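Side-chain contacts in Rpb7-binding protein seb1 (Schizosaccharomyces pombe 972h-, PDB 5MDT), which drives transcription termination by binding RNA polymerase II and nascent RNA, its CTD-interacting domain probably reading the polymerase's C-terminal repeats: residues Ile65-Val70 with Leu123-Ile128; Ile102-Val107 with Glu141-Lys146. All coordinates share one frame; numbering follows the deposited sequence.

Contact 1: Ile65-Val70 with Leu123-Ile128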
ATOM      1  N   ILE A  65      -2.009   4.699   1.162  1.00 28.34           N
ATOM      2  CA  ILE A  65      -0.539   4.910   1.215  1.00 28.62           C
ATOM      3  C   ILE A  65       0.145   3.757   0.449  1.00 32.35           C
ATOM      4  O   ILE A  65       1.012   4.016  -0.384  1.00 32.19           O
ATOM      5  CB  ILE A  65      -0.044   5.009   2.686  1.00 30.56           C
ATOM      6  CG1 ILE A  65      -0.546   6.315   3.321  1.00 31.89           C
ATOM      7  CG2 ILE A  65       1.528   4.900   2.785  1.00 29.18           C
ATOM      8  CD1 ILE A  65      -0.484   6.256   4.849  1.00 35.61           C
ATOM      9  N   LEU A  66      -0.222   2.510   0.756  1.00 31.24           N
ATOM     10  CA  LEU A  66       0.301   1.320   0.094  1.00 30.83           C
ATOM     11  C   LEU A  66       0.112   1.436  -1.416  1.00 33.80           C
ATOM     12  O   LEU A  66       1.047   1.172  -2.157  1.00 33.01           O
ATOM     13  CB  LEU A  66      -0.412   0.046   0.605  1.00 30.40           C
ATOM     14  CG  LEU A  66      -0.059  -1.267  -0.120  1.00 36.36           C
ATOM     15  CD1 LEU A  66       1.421  -1.652   0.100  1.00 37.51           C
ATOM     16  CD2 LEU A  66      -0.947  -2.436   0.391  1.00 39.15           C
ATOM     17  N   ASP A  67      -1.088   1.865  -1.861  1.00 30.15           N
ATOM     18  CA  ASP A  67      -1.394   2.011  -3.271  1.00 31.75           C
ATOM     19  C   ASP A  67      -0.423   2.967  -3.949  1.00 37.18           C
ATOM     20  O   ASP A  67       0.133   2.646  -5.003  1.00 36.65           O
ATOM     21  CB  ASP A  67      -2.836   2.524  -3.439  1.00 33.55           C
ATOM     22  CG  ASP A  67      -3.127   2.946  -4.869  1.00 43.01           C
ATOM     23  OD1 ASP A  67      -2.886   2.128  -5.792  1.00 43.20           O
ATOM     24  OD2 ASP A  67      -3.484   4.137  -5.079  1.00 45.49           O
ATOM     25  N   SER A  68      -0.240   4.148  -3.358  1.00 34.43           N
ATOM     26  CA  SER A  68       0.620   5.174  -3.962  1.00 34.66           C
ATOM     27  C   SER A  68       2.075   4.706  -4.012  1.00 36.85           C
ATOM     28  O   SER A  68       2.734   4.835  -5.046  1.00 38.01           O
ATOM     29  CB  SER A  68       0.513   6.475  -3.183  1.00 36.57           C
ATOM     30  OG  SER A  68       1.284   7.490  -3.804  1.00 40.87           O
ATOM     31  N   ILE A  69       2.544   4.104  -2.931  1.00 31.60           N
ATOM     32  CA  ILE A  69       3.929   3.623  -2.878  1.00 32.09           C
ATOM     33  C   ILE A  69       4.187   2.470  -3.869  1.00 37.11           C
ATOM     34  O   ILE A  69       5.170   2.538  -4.598  1.00 38.20           O
ATOM     35  CB  ILE A  69       4.289   3.278  -1.425  1.00 33.75           C
ATOM     36  CG1 ILE A  69       4.463   4.595  -0.615  1.00 34.50           C
ATOM     37  CG2 ILE A  69       5.594   2.444  -1.396  1.00 36.18           C
ATOM     38  CD1 ILE A  69       4.608   4.410   0.871  1.00 35.18           C
ATOM     39  N   VAL A  70       3.306   1.438  -3.914  1.00 32.84           N
ATOM     40  CA  VAL A  70       3.507   0.285  -4.807  1.00 34.83           C
ATOM     41  C   VAL A  70       3.497   0.710  -6.277  1.00 39.33           C
ATOM     42  O   VAL A  70       4.389   0.308  -7.023  1.00 39.97           O
ATOM     43  CB  VAL A  70       2.572  -0.930  -4.527  1.00 38.35           C
ATOM     44  CG1 VAL A  70       1.109  -0.649  -4.903  1.00 38.65           C
ATOM     45  CG2 VAL A  70       3.086  -2.189  -5.229  1.00 40.01           C
ATOM     46  N   LEU A 123     -12.286  -2.216  -3.353  1.00 48.19           N
ATOM     47  CA  LEU A 123     -12.610  -2.776  -4.669  1.00 51.53           C
ATOM     48  C   LEU A 123     -12.109  -1.822  -5.747  1.00 55.48           C
ATOM     49  O   LEU A 123     -11.517  -2.280  -6.723  1.00 58.09           O
ATOM     50  CB  LEU A 123     -14.121  -3.016  -4.856  1.00 55.22           C
ATOM     51  CG  LEU A 123     -14.682  -4.328  -4.384  1.00 62.05           C
ATOM     52  CD1 LEU A 123     -16.124  -4.460  -4.859  1.00 65.91           C
ATOM     53  CD2 LEU A 123     -13.889  -5.518  -4.932  1.00 65.56           C
ATOM     54  N   LYS A 124     -12.294  -0.496  -5.547  1.00 50.02           N
ATOM     55  CA  LYS A 124     -11.801   0.534  -6.471  1.00 50.63           C
ATOM     56  C   LYS A 124     -10.272   0.478  -6.634  1.00 50.10           C
ATOM     57  O   LYS A 124      -9.781   0.713  -7.737  1.00 50.91           O
ATOM     58  CB  LYS A 124     -12.271   1.938  -6.070  1.00 52.90           C
ATOM     59  CG  LYS A 124     -13.722   2.195  -6.449  1.00 68.11           C
ATOM     60  CD  LYS A 124     -14.291   3.454  -5.807  1.00 80.04           C
ATOM     61  CE  LYS A 124     -15.513   3.958  -6.552  1.00 94.84           C
ATOM     62  NZ  LYS A 124     -16.649   2.988  -6.527  1.00105.02           N
ATOM     63  N   LEU A 125      -9.526   0.131  -5.563  1.00 45.31           N
ATOM     64  CA  LEU A 125      -8.082  -0.028  -5.662  1.00 43.05           C
ATOM     65  C   LEU A 125      -7.726  -1.222  -6.553  1.00 48.28           C
ATOM     66  O   LEU A 125      -6.813  -1.112  -7.367  1.00 48.58           O
ATOM     67  CB  LEU A 125      -7.430  -0.144  -4.279  1.00 39.78           C
ATOM     68  CG  LEU A 125      -7.455   1.103  -3.382  1.00 41.57           C
ATOM     69  CD1 LEU A 125      -6.862   0.782  -2.005  1.00 39.47           C
ATOM     70  CD2 LEU A 125      -6.731   2.276  -4.019  1.00 43.11           C
ATOM     71  N   CYS A 126      -8.483  -2.325  -6.455  1.00 47.85           N
ATOM     72  CA  CYS A 126      -8.279  -3.510  -7.298  1.00 51.38           C
ATOM     73  C   CYS A 126      -8.389  -3.152  -8.781  1.00 57.69           C
ATOM     74  O   CYS A 126      -7.586  -3.638  -9.576  1.00 59.07           O
ATOM     75  CB  CYS A 126      -9.250  -4.622  -6.922  1.00 54.23           C
ATOM     76  SG  CYS A 126      -9.042  -5.220  -5.231  1.00 56.11           S
ATOM     77  N   ASP A 127      -9.359  -2.281  -9.133  1.00 55.10           N
ATOM     78  CA  ASP A 127      -9.577  -1.798 -10.500  1.00 57.74           C
ATOM     79  C   ASP A 127      -8.359  -1.000 -10.977  1.00 60.65           C
ATOM     80  O   ASP A 127      -7.899  -1.212 -12.101  1.00 62.82           O
ATOM     81  CB  ASP A 127     -10.827  -0.903 -10.567  1.00 60.82           C
ATOM     82  CG  ASP A 127     -12.167  -1.614 -10.475  1.00 71.94           C
ATOM     83  OD1 ASP A 127     -12.207  -2.845 -10.702  1.00 75.03           O
ATOM     84  OD2 ASP A 127     -13.179  -0.936 -10.204  1.00 77.57           O
ATOM     85  N   ILE A 128      -7.837  -0.095 -10.113  1.00 54.76           N
ATOM     86  CA  ILE A 128      -6.660   0.735 -10.387  1.00 53.19           C
ATOM     87  C   ILE A 128      -5.446  -0.166 -10.660  1.00 55.54           C
ATOM     88  O   ILE A 128      -4.736   0.041 -11.648  1.00 57.14           O
ATOM     89  CB  ILE A 128      -6.435   1.782  -9.249  1.00 54.27           C
ATOM     90  CG1 ILE A 128      -7.519   2.895  -9.325  1.00 56.63           C
ATOM     91  CG2 ILE A 128      -5.006   2.391  -9.289  1.00 54.02           C
ATOM     92  CD1 ILE A 128      -7.665   3.765  -8.070  1.00 61.37           C
TER
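Helical segments 65-70 and 123-128 come closest at Asp67 and Leu125, whose CA atoms lie 7.4 Å apart. No hydrogen bond crosses between the two segments, and the contact rests on three side chains. CD2 of Leu125 sits over a face of the Asp67 carboxylate, 3.8 Å from CG, and also touches CB and OD2 of the aspartate. With CG anti to the backbone N (chi1 169°), Asp67 carries its carboxylate beside its own carbonyl carbon and within reach of helix 119-131. The solvent-accessible Ile128, one turn after Leu125, adds a looser methyl, CG2 at 4.1 Å from Asp67 OD1, the two side chains crossing at nearly a right angle. Both carboxylate oxygens have hydrogen-bond partners close to the segments; OD1 accepts a hydrogen bond from Trp129 NE1 and forms a salt bridge with Arg71 NE. A short acidic side chain keeps its carboxylate near Arg71, one turn further along the same helix, while still reaching Trp129 on helix 119-131. The contact joins helices 59-79 and 119-131 in the right-handed superhelix of alpha-helices characteristic of CTD-interacting domains. Around it, Leu66 and Val70 turn to helix 92-113, whereas Ile65 packs on helices 4-16 and 23-35; on the partner helix, Leu123 and Cys126 meet helix 137-150.

Contact 2: Ile102-Val107 with Glu141-Lys146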
ATOM      1  N   ILE A 102       3.003  -7.744   1.296  1.00 34.51           N
ATOM      2  CA  ILE A 102       2.165  -7.356   2.449  1.00 33.39           C
ATOM      3  C   ILE A 102       0.709  -7.005   2.048  1.00 37.13           C
ATOM      4  O   ILE A 102      -0.111  -6.777   2.936  1.00 35.59           O
ATOM      5  CB  ILE A 102       2.797  -6.198   3.290  1.00 33.51           C
ATOM      6  CG1 ILE A 102       2.799  -4.859   2.508  1.00 33.40           C
ATOM      7  CG2 ILE A 102       4.205  -6.588   3.816  1.00 33.44           C
ATOM      8  CD1 ILE A 102       3.030  -3.557   3.369  1.00 34.56           C
ATOM      9  N   THR A 103       0.401  -6.886   0.737  1.00 33.78           N
ATOM     10  CA  THR A 103      -0.926  -6.443   0.300  1.00 34.23           C
ATOM     11  C   THR A 103      -2.060  -7.343   0.808  1.00 37.35           C
ATOM     12  O   THR A 103      -3.035  -6.803   1.335  1.00 36.99           O
ATOM     13  CB  THR A 103      -0.952  -6.234  -1.219  1.00 38.16           C
ATOM     14  OG1 THR A 103      -0.054  -5.177  -1.512  1.00 36.35           O
ATOM     15  CG2 THR A 103      -2.348  -5.871  -1.755  1.00 40.67           C
ATOM     16  N   ASP A 104      -1.949  -8.683   0.655  1.00 37.42           N
ATOM     17  CA  ASP A 104      -3.017  -9.588   1.104  1.00 39.30           C
ATOM     18  C   ASP A 104      -3.339  -9.369   2.584  1.00 41.63           C
ATOM     19  O   ASP A 104      -4.516  -9.238   2.930  1.00 39.53           O
ATOM     20  CB  ASP A 104      -2.675 -11.068   0.840  1.00 43.94           C
ATOM     21  CG  ASP A 104      -2.789 -11.525  -0.600  1.00 63.89           C
ATOM     22  OD1 ASP A 104      -3.108 -10.678  -1.474  1.00 65.08           O
ATOM     23  OD2 ASP A 104      -2.563 -12.729  -0.858  1.00 73.58           O
ATOM     24  N   SER A 105      -2.290  -9.290   3.446  1.00 38.93           N
ATOM     25  CA  SER A 105      -2.434  -9.088   4.901  1.00 37.89           C
ATOM     26  C   SER A 105      -3.141  -7.788   5.217  1.00 39.07           C
ATOM     27  O   SER A 105      -4.023  -7.779   6.085  1.00 38.55           O
ATOM     28  CB  SER A 105      -1.067  -9.066   5.602  1.00 41.50           C
ATOM     29  OG  SER A 105      -0.424 -10.316   5.459  1.00 59.87           O
ATOM     30  N   LEU A 106      -2.741  -6.676   4.554  1.00 34.85           N
ATOM     31  CA  LEU A 106      -3.367  -5.395   4.819  1.00 34.12           C
ATOM     32  C   LEU A 106      -4.819  -5.352   4.343  1.00 37.58           C
ATOM     33  O   LEU A 106      -5.656  -4.769   5.040  1.00 37.63           O
ATOM     34  CB  LEU A 106      -2.544  -4.215   4.286  1.00 34.21           C
ATOM     35  CG  LEU A 106      -1.072  -4.130   4.828  1.00 36.84           C
ATOM     36  CD1 LEU A 106      -0.496  -2.751   4.539  1.00 37.57           C
ATOM     37  CD2 LEU A 106      -0.987  -4.453   6.336  1.00 35.27           C
ATOM     38  N   VAL A 107      -5.141  -5.990   3.181  1.00 35.01           N
ATOM     39  CA  VAL A 107      -6.557  -6.049   2.732  1.00 36.47           C
ATOM     40  C   VAL A 107      -7.369  -6.895   3.708  1.00 42.09           C
ATOM     41  O   VAL A 107      -8.467  -6.497   4.116  1.00 43.36           O
ATOM     42  CB  VAL A 107      -6.722  -6.477   1.248  1.00 41.63           C
ATOM     43  CG1 VAL A 107      -8.204  -6.642   0.865  1.00 43.50           C
ATOM     44  CG2 VAL A 107      -6.035  -5.469   0.320  1.00 40.56           C
ATOM     45  N   GLU A 141      -8.085 -11.475  -8.221  1.00 71.31           N
ATOM     46  CA  GLU A 141      -9.294 -12.303  -8.134  1.00 74.09           C
ATOM     47  C   GLU A 141      -9.531 -12.687  -6.667  1.00 75.60           C
ATOM     48  O   GLU A 141     -10.651 -12.533  -6.179  1.00 75.18           O
ATOM     49  CB  GLU A 141      -9.176 -13.559  -9.031  1.00 80.50           C
ATOM     50  CG  GLU A 141     -10.434 -14.420  -9.074  1.00 95.81           C
ATOM     51  CD  GLU A 141     -10.273 -15.859  -9.537  1.00127.73           C
ATOM     52  OE1 GLU A 141     -11.163 -16.681  -9.219  1.00123.10           O
ATOM     53  OE2 GLU A 141      -9.272 -16.167 -10.227  1.00126.35           O
ATOM     54  N   SER A 142      -8.461 -13.125  -5.960  1.00 70.71           N
ATOM     55  CA  SER A 142      -8.504 -13.491  -4.539  1.00 68.54           C
ATOM     56  C   SER A 142      -9.005 -12.316  -3.696  1.00 66.66           C
ATOM     57  O   SER A 142      -9.936 -12.495  -2.907  1.00 65.58           O
ATOM     58  CB  SER A 142      -7.128 -13.929  -4.042  1.00 71.75           C
ATOM     59  OG  SER A 142      -6.598 -15.014  -4.786  1.00 87.46           O
ATOM     60  N   LEU A 143      -8.417 -11.106  -3.898  1.00 59.64           N
ATOM     61  CA  LEU A 143      -8.800  -9.889  -3.169  1.00 55.54           C
ATOM     62  C   LEU A 143     -10.249  -9.508  -3.444  1.00 58.07           C
ATOM     63  O   LEU A 143     -10.982  -9.224  -2.502  1.00 55.75           O
ATOM     64  CB  LEU A 143      -7.878  -8.697  -3.491  1.00 52.97           C
ATOM     65  CG  LEU A 143      -6.391  -8.835  -3.181  1.00 55.26           C
ATOM     66  CD1 LEU A 143      -5.612  -7.680  -3.797  1.00 53.44           C
ATOM     67  CD2 LEU A 143      -6.125  -8.929  -1.673  1.00 55.01           C
ATOM     68  N   ARG A 144     -10.665  -9.504  -4.724  1.00 57.99           N
ATOM     69  CA  ARG A 144     -12.036  -9.171  -5.091  1.00 59.94           C
ATOM     70  C   ARG A 144     -13.042 -10.120  -4.452  1.00 67.75           C
ATOM     71  O   ARG A 144     -14.036  -9.657  -3.897  1.00 67.57           O
ATOM     72  CB  ARG A 144     -12.211  -9.139  -6.612  1.00 64.02           C
ATOM     73  CG  ARG A 144     -11.672  -7.865  -7.234  1.00 66.23           C
ATOM     74  CD  ARG A 144     -11.971  -7.869  -8.711  1.00 76.55           C
ATOM     75  NE  ARG A 144     -11.660  -6.583  -9.329  1.00 76.76           N
ATOM     76  CZ  ARG A 144     -10.779  -6.418 -10.307  1.00 85.97           C
ATOM     77  NH1 ARG A 144     -10.112  -7.459 -10.793  1.00 71.27           N
ATOM     78  NH2 ARG A 144     -10.571  -5.215 -10.821  1.00 71.68           N
ATOM     79  N   SER A 145     -12.762 -11.437  -4.494  1.00 68.15           N
ATOM     80  CA  SER A 145     -13.614 -12.488  -3.916  1.00 70.51           C
ATOM     81  C   SER A 145     -13.833 -12.257  -2.415  1.00 70.44           C
ATOM     82  O   SER A 145     -14.975 -12.296  -1.957  1.00 71.87           O
ATOM     83  CB  SER A 145     -13.001 -13.863  -4.161  1.00 77.91           C
ATOM     84  OG  SER A 145     -13.685 -14.891  -3.461  1.00 92.72           O
ATOM     85  N   LYS A 146     -12.743 -11.971  -1.675  1.00 62.15           N
ATOM     86  CA  LYS A 146     -12.751 -11.702  -0.239  1.00 58.46           C
ATOM     87  C   LYS A 146     -13.555 -10.452   0.107  1.00 58.76           C
ATOM     88  O   LYS A 146     -14.337 -10.478   1.057  1.00 58.43           O
ATOM     89  CB  LYS A 146     -11.314 -11.627   0.314  1.00 57.49           C
ATOM     90  CG  LYS A 146     -10.651 -12.995   0.450  1.00 68.01           C
ATOM     91  CD  LYS A 146      -9.190 -12.875   0.878  1.00 72.93           C
ATOM     92  CE  LYS A 146      -8.540 -14.221   1.095  1.00 83.02           C
ATOM     93  NZ  LYS A 146      -8.262 -14.925  -0.186  1.00 94.43           N
TER
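Leu143 is the hub of this contact, its two methyls reaching different residues of segment 102-107. CD2 lies 3.9 Å from Val107 CB and about equally far from both valine methyls, so that it rests against the branch point of the valine and not on a single methyl. The two side chains cross at about a right angle. CD1 makes a looser approach to Thr103, 4.3 Å from its CG2. Asp104 completes the set: its OD1 comes to 3.5 Å from Leu143 CD2, a van der Waals contact of a carboxylate with a methyl.

Torsions and backbone together set up this arrangement. Leu143 has CG anti to its carbonyl carbon (chi1 -60°), which carries the branched end towards helix 92-113 although its CB does not point there. The two segments run almost exactly parallel, at 3°, with their axes 11.0 Å apart; at this separation the leucine of one helix meets the valine and threonine of the other between the two axes. Thr103 suits its buried place because its methyl offers an apolar surface while its hydroxyl OG1 is hydrogen-bonded to the carbonyl O of Ala99, one turn earlier. At the exposed margin, Asp104 can keep its charge near solvent; Lys139 makes a long, weak ion pair with OD1, and Lys146 NZ remains 6.1 Å from Asp104 OD2, without direct contact.

This near-parallel pairing of helices 92-113 and 137-150 belongs to the superhelical stack of the CTD-interacting domain. Helix 119-131 touches both partners, with Trp129 on Thr103, Ile122 on Val107, and Leu123 and Cys126 against Arg144. Ile102 and Leu106 face helices 40-53 and 59-79.

In the fold
Contacts 1 and 2 are 11 Å apart, centre to centre, and alternate along the chain: segment 102-107 falls between the halves of contact 1, and segment 123-128 between those of contact 2. All four segments belong to the CTD-interacting domain. A salt bridge, Asp127 OD1 to Arg144 NH2 at 2.9 Å, joins helices 119-131 and 137-150; Glu130 gives the same arginine nitrogen a second acidic partner. Separately, Leu66 CD2 packs 3.5 Å from Thr103 OG1, linking helices 59-79 and 92-113. Both contacts are largely buried helix packing.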